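Local coordinates for flagellar pocket-related cytoskeletal protein (Trypanosoma brucei, PDB 6SJQ), which is a component of the trypanosome flagellar pocket collar, its N-terminal ubiquitin-fold domain carrying a long structured loop for protein binding, at residues 62-67 and 89-94. Numbering follows the deposited sequence.
Sequences SKIKMY and LYVFQP
Lys-65 and Tyr-90 form a hydrogen-bonded pair at the heart of an antiparallel strand pairing in the mixed sheet of this ubiquitin fold, where strand 87-92 lies between 63-68 and 6-14. Lys-65 N reaches Tyr-90 O at 2.9 Å, and Tyr-90 N returns to Lys-65 O. The same Lys-65 O receives a CA-H...O contact from Leu-89 CA at 3.2 Å. Further along, Phe-92 N bonds to Lys-63 O almost straight, and Ser-62 N approaches Phe-92 O from 42° above the carbonyl plane.

Ile-64, Met-66, Leu-89 and Val-91 share the face turned to helix 31-49, where Leu-34 touches both Ile-64 and Leu-89. Ile-64 CG1 sits 4.0 Å from both Val-91 methyls, the two side chains lying alongside. Leu-89 CD2 presses on Met-66 CB at 3.5 Å, tighter than usual.

On the other face, the extended Lys-65 chain crosses Phe-92, its CE 4.1 Å from ring atom CE2. Tyr-90 CE2 stands over the centre of that ring, 3.6 Å above its plane. Lys-63 turns to a salt bridge with Asp-76 through bends at chi3 and chi4 (-68° and -70°). The pairing thus divides an apolar core under helix 31-49 from a more exposed face of aromatic rings and lysine chains.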
loop_
_atom_site.group_PDB
_atom_site.type_symbol
_atom_site.label_atom_id
_atom_site.label_comp_id
_atom_site.label_asym_id
_atom_site.label_seq_id
_atom_site.Cartn_x
_atom_site.Cartn_y
_atom_site.Cartn_z
ATOM N N SER A 62 7.611 -1.296 -6.144
ATOM C CA SER A 62 8.179 -1.413 -7.493
ATOM C C SER A 62 7.275 -0.837 -8.586
ATOM O O SER A 62 7.759 -0.371 -9.618
ATOM C CB SER A 62 8.523 -2.867 -7.826
ATOM O OG SER A 62 7.384 -3.709 -7.748
ATOM N N LYS A 63 5.963 -0.915 -8.368
ATOM C CA LYS A 63 4.950 -0.360 -9.272
ATOM C C LYS A 63 3.716 -0.086 -8.437
ATOM O O LYS A 63 3.360 -0.898 -7.579
ATOM C CB LYS A 63 4.543 -1.335 -10.377
ATOM C CG LYS A 63 3.404 -0.764 -11.249
ATOM C CD LYS A 63 2.881 -1.739 -12.291
ATOM C CE LYS A 63 3.917 -2.021 -13.375
ATOM N NZ LYS A 63 4.169 -0.850 -14.270
ATOM N N ILE A 64 3.069 1.049 -8.680
ATOM C CA ILE A 64 1.824 1.359 -8.004
ATOM C C ILE A 64 0.758 1.463 -9.077
ATOM O O ILE A 64 0.956 2.154 -10.079
ATOM C CB ILE A 64 1.913 2.693 -7.234
ATOM C CG1 ILE A 64 2.960 2.578 -6.113
ATOM C CG2 ILE A 64 0.571 3.035 -6.615
ATOM C CD1 ILE A 64 3.138 3.857 -5.303
ATOM N N LYS A 65 -0.355 0.761 -8.882
ATOM C CA LYS A 65 -1.522 0.951 -9.743
ATOM C C LYS A 65 -2.688 1.565 -8.982
ATOM O O LYS A 65 -2.814 1.386 -7.776
ATOM C CB LYS A 65 -1.962 -0.385 -10.333
ATOM C CG LYS A 65 -0.945 -0.994 -11.281
ATOM C CD LYS A 65 -1.563 -2.132 -12.049
ATOM C CE LYS A 65 -0.551 -2.774 -12.968
ATOM N NZ LYS A 65 -1.228 -3.862 -13.732
ATOM N N MET A 66 -3.554 2.272 -9.706
ATOM C CA MET A 66 -4.761 2.857 -9.139
ATOM C C MET A 66 -5.947 2.241 -9.855
ATOM O O MET A 66 -5.912 2.056 -11.074
ATOM C CB MET A 66 -4.774 4.377 -9.396
ATOM C CG MET A 66 -6.032 5.123 -8.838
ATOM S SD MET A 66 -6.071 6.937 -9.216
ATOM C CE MET A 66 -6.417 6.873 -10.960
ATOM N N TYR A 67 -7.002 1.906 -9.123
ATOM C CA TYR A 67 -8.205 1.488 -9.828
ATOM C C TYR A 67 -8.948 2.753 -10.239
ATOM O O TYR A 67 -9.409 3.528 -9.385
ATOM C CB TYR A 67 -9.085 0.574 -8.984
ATOM C CG TYR A 67 -10.301 0.167 -9.768
ATOM C CD1 TYR A 67 -10.203 -0.801 -10.757
ATOM C CD2 TYR A 67 -11.525 0.778 -9.558
ATOM C CE1 TYR A 67 -11.289 -1.157 -11.505
ATOM C CE2 TYR A 67 -12.631 0.417 -10.293
ATOM C CZ TYR A 67 -12.495 -0.556 -11.268
ATOM O OH TYR A 67 -13.566 -0.939 -12.034
ATOM N N LEU A 89 -5.490 2.115 -4.346
ATOM C CA LEU A 89 -4.202 1.786 -4.963
ATOM C C LEU A 89 -3.764 0.368 -4.588
ATOM O O LEU A 89 -4.133 -0.160 -3.537
ATOM C CB LEU A 89 -3.110 2.766 -4.491
ATOM C CG LEU A 89 -3.359 4.267 -4.653
ATOM C CD1 LEU A 89 -2.107 5.033 -4.238
ATOM C CD2 LEU A 89 -3.729 4.588 -6.080
ATOM N N TYR A 90 -2.975 -0.258 -5.454
ATOM C CA TYR A 90 -2.313 -1.509 -5.097
ATOM C C TYR A 90 -0.824 -1.349 -5.359
ATOM O O TYR A 90 -0.423 -0.841 -6.408
ATOM C CB TYR A 90 -2.853 -2.667 -5.925
ATOM C CG TYR A 90 -2.219 -3.989 -5.555
ATOM C CD1 TYR A 90 -2.710 -4.750 -4.501
ATOM C CD2 TYR A 90 -1.124 -4.471 -6.254
ATOM C CE1 TYR A 90 -2.127 -5.973 -4.166
ATOM C CE2 TYR A 90 -0.547 -5.683 -5.926
ATOM C CZ TYR A 90 -1.055 -6.427 -4.893
ATOM O OH TYR A 90 -0.448 -7.627 -4.581
ATOM N N VAL A 91 0.006 -1.795 -4.430
ATOM C CA VAL A 91 1.442 -1.578 -4.564
ATOM C C VAL A 91 2.173 -2.911 -4.696
ATOM O O VAL A 91 2.029 -3.795 -3.833
ATOM C CB VAL A 91 1.992 -0.792 -3.362
ATOM C CG1 VAL A 91 3.473 -0.452 -3.588
ATOM C CG2 VAL A 91 1.199 0.471 -3.168
ATOM N N PHE A 92 2.936 -3.067 -5.788
ATOM C CA PHE A 92 3.747 -4.263 -5.987
ATOM C C PHE A 92 5.119 -4.079 -5.349
ATOM O O PHE A 92 5.556 -2.941 -5.082
ATOM C CB PHE A 92 3.962 -4.537 -7.486
ATOM C CG PHE A 92 2.710 -4.943 -8.222
ATOM C CD1 PHE A 92 2.438 -6.279 -8.464
ATOM C CD2 PHE A 92 1.804 -3.983 -8.674
ATOM C CE1 PHE A 92 1.291 -6.662 -9.135
ATOM C CE2 PHE A 92 0.652 -4.362 -9.351
ATOM C CZ PHE A 92 0.396 -5.697 -9.577
ATOM N N GLN A 93 5.784 -5.208 -5.110
ATOM C CA GLN A 93 7.210 -5.229 -4.755
ATOM C C GLN A 93 8.011 -5.994 -5.809
ATOM O O GLN A 93 7.445 -6.790 -6.564
ATOM C CB GLN A 93 7.418 -5.942 -3.423
ATOM C CG GLN A 93 6.722 -5.319 -2.219
ATOM C CD GLN A 93 7.211 -5.931 -0.911
ATOM O OE1 GLN A 93 8.268 -5.547 -0.384
ATOM N NE2 GLN A 93 6.448 -6.888 -0.379
ATOM N N PRO A 94 9.341 -5.780 -5.855
ATOM C CA PRO A 94 10.131 -6.639 -6.750
ATOM C C PRO A 94 10.017 -8.068 -6.252
ATOM O O PRO A 94 9.705 -8.256 -5.080
ATOM C CB PRO A 94 11.569 -6.144 -6.537
ATOM C CG PRO A 94 11.433 -4.758 -5.979
ATOM C CD PRO A 94 10.167 -4.773 -5.166
#